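Metallo-beta-lactamase family protein (Thermus thermophilus, PDB 2ZO4) is a metallo-beta-lactamase superfamily protein that binds zinc ions at a two-metal site and probably acts as a hydrolase, on a substrate that remains unassigned. Local coordinates at residues Leu8-Val13 with Thr21-Leu26; Val36-Gly41 with Ile66-His71; Arg88-Glu93 with Asn146-Arg151; Arg101-Pro106 with Lys136-Val141. All blocks are in the same frame, centred on the assembly; numbering follows the deposited sequence.

Contact 1: residues Leu8-Val13 with Thr21-Leu26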
# COMPACT_ATOMS: atom_id res chain seq x y z
N LEU A 8 -9.15 19.61 -6.05
CA LEU A 8 -8.83 18.20 -5.77
C LEU A 8 -9.43 17.31 -6.85
O LEU A 8 -10.65 17.26 -7.01
CB LEU A 8 -9.31 17.78 -4.38
CG LEU A 8 -9.24 16.29 -3.99
CD1 LEU A 8 -7.81 15.82 -3.75
CD2 LEU A 8 -10.09 16.00 -2.76
N TYR A 9 -8.57 16.61 -7.59
CA TYR A 9 -8.97 15.83 -8.76
C TYR A 9 -8.55 14.36 -8.67
O TYR A 9 -7.43 14.06 -8.24
CB TYR A 9 -8.40 16.44 -10.05
CG TYR A 9 -8.71 17.91 -10.23
CD1 TYR A 9 -9.84 18.32 -10.94
CD2 TYR A 9 -7.88 18.89 -9.68
CE1 TYR A 9 -10.13 19.67 -11.09
CE2 TYR A 9 -8.16 20.24 -9.84
CZ TYR A 9 -9.29 20.62 -10.54
OH TYR A 9 -9.58 21.96 -10.70
N LEU A 10 -9.44 13.47 -9.09
CA LEU A 10 -9.13 12.05 -9.24
C LEU A 10 -8.43 11.79 -10.57
O LEU A 10 -8.93 12.17 -11.63
CB LEU A 10 -10.40 11.20 -9.12
CG LEU A 10 -10.36 9.77 -9.67
CD1 LEU A 10 -9.51 8.86 -8.80
CD2 LEU A 10 -11.77 9.21 -9.82
N LEU A 11 -7.27 11.13 -10.51
CA LEU A 11 -6.46 10.82 -11.69
C LEU A 11 -6.23 9.30 -11.80
O LEU A 11 -5.27 8.78 -11.22
CB LEU A 11 -5.11 11.55 -11.63
CG LEU A 11 -4.99 12.99 -12.14
CD1 LEU A 11 -5.86 13.96 -11.38
CD2 LEU A 11 -3.54 13.46 -12.10
N PRO A 12 -7.13 8.60 -12.51
CA PRO A 12 -6.97 7.15 -12.73
C PRO A 12 -5.87 6.84 -13.75
O PRO A 12 -5.87 7.39 -14.85
CB PRO A 12 -8.35 6.73 -13.26
CG PRO A 12 -9.26 7.91 -13.04
CD PRO A 12 -8.36 9.10 -13.13
N VAL A 13 -4.95 5.96 -13.38
CA VAL A 13 -3.80 5.63 -14.22
C VAL A 13 -3.66 4.12 -14.38
O VAL A 13 -3.74 3.39 -13.39
CB VAL A 13 -2.49 6.25 -13.64
CG1 VAL A 13 -1.27 5.85 -14.45
CG2 VAL A 13 -2.58 7.76 -13.57
N THR A 21 -5.71 -0.47 -12.35
CA THR A 21 -5.80 0.98 -12.29
C THR A 21 -5.46 1.50 -10.89
O THR A 21 -5.98 1.00 -9.89
CB THR A 21 -7.20 1.49 -12.70
OG1 THR A 21 -7.59 0.89 -13.94
CG2 THR A 21 -7.22 3.02 -12.86
N VAL A 22 -4.57 2.49 -10.84
CA VAL A 22 -4.26 3.19 -9.60
C VAL A 22 -4.91 4.57 -9.62
O VAL A 22 -4.98 5.22 -10.66
CB VAL A 22 -2.73 3.26 -9.33
CG1 VAL A 22 -2.02 4.19 -10.34
CG2 VAL A 22 -2.44 3.67 -7.89
N ASN A 23 -5.39 5.00 -8.45
CA ASN A 23 -5.96 6.34 -8.28
C ASN A 23 -4.96 7.30 -7.65
O ASN A 23 -4.55 7.13 -6.49
CB ASN A 23 -7.22 6.29 -7.40
CG ASN A 23 -8.33 5.48 -8.03
OD1 ASN A 23 -8.50 5.49 -9.25
ND2 ASN A 23 -9.10 4.79 -7.20
N LEU A 24 -4.57 8.31 -8.43
CA LEU A 24 -3.75 9.41 -7.94
C LEU A 24 -4.65 10.60 -7.66
O LEU A 24 -5.76 10.69 -8.21
CB LEU A 24 -2.68 9.79 -8.96
CG LEU A 24 -1.89 8.70 -9.70
CD1 LEU A 24 -0.80 9.34 -10.53
CD2 LEU A 24 -1.31 7.67 -8.73
N TYR A 25 -4.18 11.52 -6.82
CA TYR A 25 -4.96 12.70 -6.47
C TYR A 25 -4.14 13.97 -6.62
O TYR A 25 -3.08 14.11 -6.01
CB TYR A 25 -5.56 12.54 -5.06
CG TYR A 25 -6.50 11.35 -5.00
CD1 TYR A 25 -7.84 11.48 -5.38
CD2 TYR A 25 -6.04 10.09 -4.62
CE1 TYR A 25 -8.70 10.39 -5.36
CE2 TYR A 25 -6.90 8.99 -4.60
CZ TYR A 25 -8.22 9.15 -4.97
OH TYR A 25 -9.08 8.07 -4.96
N LEU A 26 -4.64 14.87 -7.46
CA LEU A 26 -3.97 16.13 -7.78
C LEU A 26 -4.59 17.25 -6.94
O LEU A 26 -5.81 17.44 -6.94
CB LEU A 26 -4.11 16.44 -9.28
CG LEU A 26 -3.35 17.55 -10.01
CD1 LEU A 26 -3.74 18.96 -9.56
CD2 LEU A 26 -1.84 17.36 -9.94

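Contact 2: residues Val36-Gly41 with Ile66-His71. With ZN (zinc ion), chain B.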
# COMPACT_ATOMS: atom_id res chain seq x y z
N VAL A 36 -0.74 13.29 -4.85
CA VAL A 36 -0.79 12.18 -3.92
C VAL A 36 -0.62 10.91 -4.76
O VAL A 36 -1.50 10.56 -5.55
CB VAL A 36 -2.11 12.14 -3.10
CG1 VAL A 36 -2.16 10.93 -2.20
CG2 VAL A 36 -2.26 13.42 -2.28
N ASP A 37 0.54 10.26 -4.60
CA ASP A 37 0.95 9.08 -5.38
C ASP A 37 1.26 9.41 -6.85
O ASP A 37 0.87 10.47 -7.35
CB ASP A 37 -0.04 7.91 -5.21
CG ASP A 37 -0.08 7.40 -3.77
OD1 ASP A 37 0.90 7.63 -3.03
OD2 ASP A 37 -1.09 6.78 -3.38
N THR A 38 1.99 8.52 -7.53
CA THR A 38 2.68 8.90 -8.78
C THR A 38 2.63 7.86 -9.91
O THR A 38 3.23 8.09 -10.96
CB THR A 38 4.18 9.21 -8.54
OG1 THR A 38 4.84 8.04 -8.03
CG2 THR A 38 4.36 10.36 -7.58
N ALA A 39 1.94 6.74 -9.70
CA ALA A 39 2.01 5.60 -10.61
C ALA A 39 3.46 5.13 -10.80
O ALA A 39 4.25 5.14 -9.86
CB ALA A 39 1.33 5.91 -11.95
N LEU A 40 3.81 4.74 -12.02
CA LEU A 40 5.13 4.13 -12.28
C LEU A 40 5.57 4.28 -13.74
O LEU A 40 4.80 4.74 -14.58
CB LEU A 40 5.13 2.65 -11.86
CG LEU A 40 4.46 1.58 -12.74
CD1 LEU A 40 4.71 0.20 -12.16
CD2 LEU A 40 2.96 1.83 -12.91
N GLY A 41 6.81 3.89 -14.01
CA GLY A 41 7.46 4.14 -15.29
C GLY A 41 7.14 3.13 -16.38
O GLY A 41 7.98 2.31 -16.74
N ILE A 66 5.24 16.00 -3.78
CA ILE A 66 4.77 14.63 -3.90
C ILE A 66 4.50 14.06 -2.51
O ILE A 66 5.38 14.06 -1.65
CB ILE A 66 5.80 13.72 -4.64
CG1 ILE A 66 6.20 14.32 -6.00
CG2 ILE A 66 5.26 12.29 -4.77
CD1 ILE A 66 5.09 14.38 -7.05
N LEU A 67 3.27 13.59 -2.31
CA LEU A 67 2.89 12.92 -1.07
C LEU A 67 2.63 11.44 -1.35
O LEU A 67 1.70 11.10 -2.07
CB LEU A 67 1.66 13.59 -0.44
CG LEU A 67 1.73 15.10 -0.18
CD1 LEU A 67 0.40 15.63 0.33
CD2 LEU A 67 2.85 15.45 0.80
N LEU A 68 3.47 10.57 -0.79
CA LEU A 68 3.34 9.13 -1.02
C LEU A 68 2.64 8.41 0.12
O LEU A 68 3.05 8.51 1.28
CB LEU A 68 4.72 8.48 -1.25
CG LEU A 68 5.54 8.94 -2.46
CD1 LEU A 68 6.87 8.19 -2.52
CD2 LEU A 68 4.77 8.78 -3.77
N THR A 69 1.58 7.68 -0.21
CA THR A 69 0.89 6.86 0.78
C THR A 69 1.77 5.69 1.22
O THR A 69 1.82 5.37 2.40
CB THR A 69 -0.48 6.34 0.26
OG1 THR A 69 -0.28 5.55 -0.92
CG2 THR A 69 -1.42 7.51 -0.04
N HIS A 70 2.46 5.08 0.26
CA HIS A 70 3.37 3.96 0.53
C HIS A 70 4.33 3.66 -0.64
O HIS A 70 4.28 4.31 -1.69
CB HIS A 70 2.60 2.70 0.96
CG HIS A 70 1.61 2.20 -0.05
ND1 HIS A 70 0.60 2.98 -0.57
CD2 HIS A 70 1.46 0.97 -0.60
CE1 HIS A 70 -0.12 2.27 -1.40
NE2 HIS A 70 0.37 1.04 -1.44
N HIS A 71 5.19 2.66 -0.43
CA HIS A 71 6.31 2.35 -1.32
C HIS A 71 5.99 1.41 -2.48
O HIS A 71 6.87 1.13 -3.30
CB HIS A 71 7.44 1.69 -0.51
CG HIS A 71 7.15 0.27 -0.14
ND1 HIS A 71 6.36 -0.07 0.94
CD2 HIS A 71 7.52 -0.90 -0.71
CE1 HIS A 71 6.27 -1.39 1.02
NE2 HIS A 71 6.97 -1.91 0.03
ZN ZN B . -0.26 -0.97 -2.17
O HOH W 1 -0.57 -1.00 -4.15

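Contact 3: residues Arg88-Glu93 with Asn146-Arg151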
# COMPACT_ATOMS: atom_id res chain seq x y z
N ARG A 88 9.51 17.99 -4.35
CA ARG A 88 9.83 17.51 -3.02
C ARG A 88 8.97 16.29 -2.70
O ARG A 88 7.74 16.35 -2.78
CB ARG A 88 9.60 18.61 -1.99
CG ARG A 88 10.41 18.44 -0.72
CD ARG A 88 11.12 19.74 -0.37
NE ARG A 88 10.21 20.72 0.22
CZ ARG A 88 10.47 22.03 0.30
NH1 ARG A 88 9.58 22.83 0.86
NH2 ARG A 88 11.60 22.53 -0.19
N VAL A 89 9.62 15.18 -2.34
CA VAL A 89 8.93 13.92 -2.07
C VAL A 89 8.79 13.64 -0.57
O VAL A 89 9.78 13.68 0.16
CB VAL A 89 9.62 12.73 -2.79
CG1 VAL A 89 8.86 11.42 -2.54
CG2 VAL A 89 9.71 12.98 -4.28
N PHE A 90 7.56 13.38 -0.14
CA PHE A 90 7.26 13.04 1.25
C PHE A 90 6.82 11.59 1.38
O PHE A 90 6.01 11.10 0.57
CB PHE A 90 6.17 13.97 1.80
CG PHE A 90 6.62 15.39 2.01
CD1 PHE A 90 7.17 15.78 3.23
CD2 PHE A 90 6.49 16.34 1.00
CE1 PHE A 90 7.58 17.10 3.44
CE2 PHE A 90 6.89 17.66 1.20
CZ PHE A 90 7.44 18.04 2.42
N LEU A 91 7.35 10.91 2.39
CA LEU A 91 7.14 9.48 2.61
C LEU A 91 7.16 9.23 4.11
O LEU A 91 8.02 9.77 4.80
CB LEU A 91 8.29 8.70 1.97
CG LEU A 91 8.16 7.38 1.19
CD1 LEU A 91 9.43 6.56 1.41
CD2 LEU A 91 6.93 6.56 1.53
N HIS A 92 6.25 8.40 4.62
CA HIS A 92 6.24 8.11 6.07
C HIS A 92 7.52 7.45 6.54
O HIS A 92 8.04 6.54 5.88
CB HIS A 92 5.03 7.28 6.49
CG HIS A 92 4.92 7.11 7.97
ND1 HIS A 92 5.55 6.08 8.65
CD2 HIS A 92 4.29 7.85 8.91
CE1 HIS A 92 5.30 6.20 9.95
NE2 HIS A 92 4.54 7.27 10.13
N GLU A 93 8.01 7.90 7.69
CA GLU A 93 9.31 7.50 8.26
C GLU A 93 9.55 5.97 8.31
O GLU A 93 10.67 5.51 8.09
CB GLU A 93 9.51 8.13 9.65
CG GLU A 93 8.42 7.79 10.69
CD GLU A 93 8.54 8.57 12.00
OE1 GLU A 93 9.61 9.14 12.29
OE2 GLU A 93 7.54 8.62 12.76
N ASN A 146 16.21 11.81 -1.99
CA ASN A 146 16.10 12.58 -0.76
C ASN A 146 14.65 12.78 -0.31
O ASN A 146 14.22 13.93 -0.14
CB ASN A 146 16.80 13.94 -0.91
CG ASN A 146 18.15 13.86 -1.60
OD1 ASN A 146 19.02 13.08 -1.21
ND2 ASN A 146 18.33 14.67 -2.64
N PRO A 147 13.88 11.68 -0.11
CA PRO A 147 12.52 11.88 0.40
C PRO A 147 12.54 12.40 1.84
O PRO A 147 13.47 12.10 2.59
CB PRO A 147 11.92 10.47 0.34
CG PRO A 147 13.08 9.55 0.42
CD PRO A 147 14.20 10.25 -0.30
N LEU A 148 11.53 13.19 2.19
CA LEU A 148 11.40 13.72 3.54
C LEU A 148 10.45 12.86 4.37
O LEU A 148 9.35 12.55 3.91
CB LEU A 148 10.92 15.18 3.50
CG LEU A 148 11.92 16.22 3.01
CD1 LEU A 148 11.22 17.54 2.72
CD2 LEU A 148 13.04 16.43 4.03
N PRO A 149 10.89 12.45 5.58
CA PRO A 149 10.08 11.57 6.42
C PRO A 149 8.86 12.25 7.06
O PRO A 149 9.00 13.28 7.73
CB PRO A 149 11.06 11.10 7.50
CG PRO A 149 12.09 12.17 7.58
CD PRO A 149 12.20 12.76 6.20
N LEU A 150 7.69 11.66 6.83
CA LEU A 150 6.46 12.10 7.47
C LEU A 150 6.27 11.39 8.81
O LEU A 150 6.77 10.29 9.01
CB LEU A 150 5.25 11.85 6.57
CG LEU A 150 5.18 12.61 5.24
CD1 LEU A 150 4.06 12.06 4.37
CD2 LEU A 150 5.00 14.10 5.47
N ARG A 151 5.54 12.03 9.71
CA ARG A 151 5.30 11.51 11.04
C ARG A 151 3.79 11.43 11.27
O ARG A 151 3.03 12.26 10.76
CB ARG A 151 5.93 12.46 12.06
CG ARG A 151 6.46 11.79 13.30
CD ARG A 151 7.35 12.74 14.11
NE ARG A 151 8.67 12.94 13.51
CZ ARG A 151 9.76 13.25 14.20
NH1 ARG A 151 9.70 13.40 15.52
NH2 ARG A 151 10.92 13.42 13.58
O HOH W 2 12.63 14.89 -2.12

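Contact 4: residues Arg101-Pro106 with Lys136-Val141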
# COMPACT_ATOMS: atom_id res chain seq x y z
N ARG A 101 14.10 1.20 1.38
CA ARG A 101 15.40 0.53 1.28
C ARG A 101 15.39 -0.59 0.24
O ARG A 101 16.35 -0.77 -0.50
CB ARG A 101 15.86 -0.00 2.64
CG ARG A 101 17.31 -0.48 2.64
CD ARG A 101 17.78 -0.96 3.99
NE ARG A 101 19.20 -1.30 3.95
CZ ARG A 101 19.80 -2.17 4.75
NH1 ARG A 101 19.12 -2.82 5.69
NH2 ARG A 101 21.10 -2.40 4.61
N PHE A 102 14.29 -1.35 0.21
CA PHE A 102 14.10 -2.42 -0.77
C PHE A 102 14.34 -1.94 -2.21
O PHE A 102 14.99 -2.63 -3.00
CB PHE A 102 12.70 -3.03 -0.62
CG PHE A 102 12.39 -4.11 -1.62
CD1 PHE A 102 12.77 -5.43 -1.37
CD2 PHE A 102 11.72 -3.81 -2.80
CE1 PHE A 102 12.48 -6.43 -2.29
CE2 PHE A 102 11.43 -4.80 -3.72
CZ PHE A 102 11.81 -6.12 -3.46
N TRP A 103 13.83 -0.75 -2.53
CA TRP A 103 14.01 -0.17 -3.87
C TRP A 103 15.39 0.45 -4.06
O TRP A 103 16.01 0.28 -5.11
CB TRP A 103 12.92 0.87 -4.17
CG TRP A 103 11.51 0.32 -4.20
CD1 TRP A 103 10.46 0.71 -3.42
CD2 TRP A 103 11.01 -0.72 -5.06
NE1 TRP A 103 9.34 -0.01 -3.73
CE2 TRP A 103 9.65 -0.90 -4.73
CE3 TRP A 103 11.58 -1.51 -6.06
CZ2 TRP A 103 8.85 -1.85 -5.37
CZ3 TRP A 103 10.78 -2.45 -6.70
CH2 TRP A 103 9.43 -2.61 -6.35
N ARG A 104 15.87 1.17 -3.05
CA ARG A 104 17.15 1.88 -3.12
C ARG A 104 18.36 0.93 -3.12
O ARG A 104 19.35 1.18 -3.80
CB ARG A 104 17.29 2.89 -1.98
CG ARG A 104 16.46 4.17 -2.15
CD ARG A 104 16.87 4.98 -3.38
NE ARG A 104 18.09 5.77 -3.22
CZ ARG A 104 18.51 6.30 -2.08
NH2 ARG A 104 19.63 7.00 -2.05
N GLU A 105 18.25 -0.14 -2.34
CA GLU A 105 19.34 -1.11 -2.19
C GLU A 105 18.84 -2.50 -2.57
O GLU A 105 18.43 -3.28 -1.70
CB GLU A 105 19.86 -1.12 -0.76
CG GLU A 105 20.40 0.22 -0.26
CD GLU A 105 20.77 0.17 1.20
OE1 GLU A 105 21.20 -0.90 1.68
OE2 GLU A 105 20.65 1.22 1.88
N PRO A 106 18.88 -2.83 -3.88
CA PRO A 106 18.33 -4.09 -4.39
C PRO A 106 18.87 -5.35 -3.71
O PRO A 106 18.23 -6.39 -3.76
CB PRO A 106 18.74 -4.07 -5.86
CG PRO A 106 18.85 -2.63 -6.19
CD PRO A 106 19.44 -2.01 -4.96
N LYS A 136 11.43 -6.90 -13.50
CA LYS A 136 10.60 -6.12 -14.42
C LYS A 136 9.95 -4.92 -13.72
O LYS A 136 9.85 -3.84 -14.30
CB LYS A 136 9.53 -7.00 -15.07
N THR A 137 9.52 -5.13 -12.48
CA THR A 137 8.97 -4.07 -11.64
C THR A 137 10.03 -3.01 -11.30
O THR A 137 9.78 -1.82 -11.47
CB THR A 137 8.35 -4.66 -10.35
OG1 THR A 137 7.26 -5.51 -10.70
CG2 THR A 137 7.86 -3.56 -9.42
N ARG A 138 11.20 -3.45 -10.82
CA ARG A 138 12.30 -2.54 -10.48
C ARG A 138 12.68 -1.60 -11.62
O ARG A 138 13.03 -0.44 -11.38
CB ARG A 138 13.54 -3.33 -10.05
CG ARG A 138 13.46 -3.95 -8.67
CD ARG A 138 14.81 -4.50 -8.23
NE ARG A 138 14.76 -5.11 -6.91
CZ ARG A 138 14.90 -4.45 -5.76
NH1 ARG A 138 15.09 -3.14 -5.76
NH2 ARG A 138 14.85 -5.11 -4.61
N GLU A 139 12.60 -2.10 -12.85
CA GLU A 139 12.89 -1.31 -14.05
C GLU A 139 11.88 -0.17 -14.25
O GLU A 139 12.18 0.83 -14.90
CB GLU A 139 12.92 -2.21 -15.28
N ARG A 140 10.68 -0.35 -13.69
CA ARG A 140 9.60 0.63 -13.80
C ARG A 140 9.56 1.58 -12.59
O ARG A 140 8.74 2.50 -12.54
CB ARG A 140 8.25 -0.10 -13.94
CG ARG A 140 8.22 -1.14 -15.05
CD ARG A 140 6.81 -1.59 -15.37
NE ARG A 140 6.31 -2.61 -14.45
CZ ARG A 140 6.04 -3.87 -14.79
NH1 ARG A 140 6.21 -4.28 -16.04
NH2 ARG A 140 5.60 -4.71 -13.87
N VAL A 141 10.46 1.35 -11.64
CA VAL A 141 10.49 2.14 -10.41
C VAL A 141 11.68 3.09 -10.39
O VAL A 141 12.83 2.68 -10.60
CB VAL A 141 10.48 1.24 -9.15
CG1 VAL A 141 10.70 2.06 -7.89
CG2 VAL A 141 9.17 0.46 -9.07
O HOH W 3 15.36 -1.06 -7.38

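Contact 1: residues Leu8-Val13 with Thr21-Leu26
The Y9 ring turns its edge to the facing strand: L26 O lies near the ring plane, 3.7 Å from Y9 CD2, and L26 CD1 touches the same CD2. On the other side of the sheet the Y25 ring is met by L10, whose CD1 reaches CE1 at 3.9 Å and also lies against CZ and OH. The two tyrosines thus sit on opposite faces of a beta hairpin, strands 8-14 and 21-29, at the margin of the six-stranded sheet of the metallo-beta-lactamase fold. Y9, L11 and V13 are hydrogen-bonded pairs with L26, L24 and V22, each closed by two backbone bonds; L10-Y25 and P12-N23 are non-hydrogen-bonded pairs. P12 has no N-H to offer, and its place in the register asks for none.

L10 CG stands anti to the backbone N (chi1 161°), and from there CD1 also reaches N23 OD1 at 3.5 Å. The polar ends on this face are tied to the end of strand 228-231 and the residues just after it: Y25 OH bonds to A231 O, while N23 ND2 bonds to both A231 O and F234 O. On the face that Y9 shares, L11, V13, V22, L24 and L26 form an apolar patch. L11 CD1 packs on L26 CB at 3.7 Å, and helix 43-55 covers L11 and V13. V22 packs beside H75, a zinc ligand, so the hairpin end forms part of the metal site's surroundings. Here V22 CG1, between its backbone N and carbonyl carbon (chi1 69°), rests 3.9 Å from V13 CB.

Contact 2: residues Val36-Gly41 with Ile66-His71
D37 and T69 cross at about a right angle, the carboxylate meeting both the backbone and the side chain of the threonine. D37 OD1 takes the T69 N-H at 2.9 Å, almost straight at 171°, while D37 OD2 accepts from T69 OG1, also at 2.9 Å. Each oxygen uses its syn lone pair, so the carboxylate is held in a fixed rotation. D37 OD2 has a second partner in H75 ND1, and T69 OG1 in turn accepts from H70 ND1 at 2.7 Å, the oxygen lying in the plane of the imidazole. With ND1 fixed this way and CG between the backbone N and the carbonyl carbon (chi1 60°), the H70 ring presents NE2 to a zinc ion at 2.2 Å. H72, H171, D190 and a water at 2.0 Å complete that metal's shell. T69 is therefore a second-shell residue for H70, and D37 is one directly for H75, a ligand of the other zinc.

Apolar groups fill in behind. T38 meets I66 at about a right angle, the two CG2 methyls 3.5 Å apart, with L68 CD2 also against the threonine methyl; T38 OG1 is bound to H75 O. V36 likewise crosses T69 squarely, CG1 of the valine 4.1 Å from CG2 of the threonine. The backbones join where V36 pairs parallel with L67 and D37 N bonds to L67 O at 2.9 Å. Shortly beyond the strand the chain reaches H70, H72, D74 and H75, the HxHxDH motif that marks the dinuclear zinc site of the metallo-beta-lactamase superfamily.

Contact 3: residues Arg88-Glu93 with Asn146-Arg151
V89 O takes the L148 N-H at 2.7 Å, nearly straight at 171°, with P147 CA making a weaker CA-H...O contact to the same oxygen. The ladder continues through L91, whose N-H goes to L148 O and whose O receives L150 N from above the carbonyl plane, and ends with E93 N on a lone pair of L150 O at 3.0 Å. That oxygen also lies 3.4 Å above the plane of the H92 ring, toward its rim. Ahead of strand 148-150, a water bridges V89 N and N146 O, accepting from the first and donating to the second.

F90, L148 and L150 pack on one face. F90 lies alongside L148, CE1 of the ring 3.7 Å from CD1 of the leucine, while L150 crosses it at about a right angle and brings CD2 to 3.5 Å from F90 CD1. L148 CD1 also touches R88 CG. H92 stacks on W167 and L150 packs on F178, so this face looks toward the second sheet; L91 and P147 meet H100 of helix 99-104. Two neighbouring parallel strands joined through helices make a beta-alpha-beta crossover, here at the edge of a sheet of the metallo-beta-lactamase alpha-beta/beta-alpha sandwich.

Contact 4: residues Arg101-Pro106 with Lys136-Val141
R138 reaches across to F102 and grips its carbonyl oxygen end-on, NH1 at 2.8 Å and NH2 at 3.0 Å, both with the oxygen close to the guanidinium plane. F102 lies in the last turn of helix 99-104, in the helical part of the metallo-beta-lactamase fold outside the sheets. The residue four positions on is P106, which has no N-H for that carbonyl; the arginine supplies the donors instead. The negative end of the helix may add to the attraction. NH1 gives a further hydrogen to a water, which donates to W103 O, so a second carbonyl of the same turn is satisfied through one intermediary.

The guanidinium is sandwiched. On one side NH2 stands 3.3 Å above the centre of the F102 ring, a cation-pi contact with the two planes 31° apart; on the opposite side P106 CA lies against it. The R138 chain runs extended from CG to NE to get there, and on the way CG meets the edge of the W103 ring, 3.6 Å from CZ3.

W103 NE1 is spoken for by H71 O, beside the zinc ligands, and T137 OG1 by Y17 OH and T133 O. R101, in the last turn, forms a salt bridge with E105, the first residue past the helix, NE and NH2 both on OE1. A type I turn from R138 to V141, with V141 N on R138 O, brings the valine under the indole: V141 CG2 sits 4.1 Å from the centroid of the six-membered ring of W103, over the face, while T137 CG2 touches W103 CH2 at 3.6 Å.

From the N terminus, contact 1 closes first, a short hairpin of two strands. Contact 2 follows in series, closing a loop that carries helix 43-55 and returns to the strand beside 32-36. Contact 3 closes a longer loop, and contact 4 is nested inside it, pairing two helix ends that lie between strands 88-92 and 148-150. Contacts 1, 2 and 3 run across one six-stranded sheet: Y25 O bonds to V36 N, and I66 N and O bond to R88 O and F90 N of the next strand. Contact 4 lies off the sheet but is tied to contact 2 by W103 NE1 on H71 O and by G41 N on R140 O, so helix 99-104 meets the loop that carries the zinc ligands.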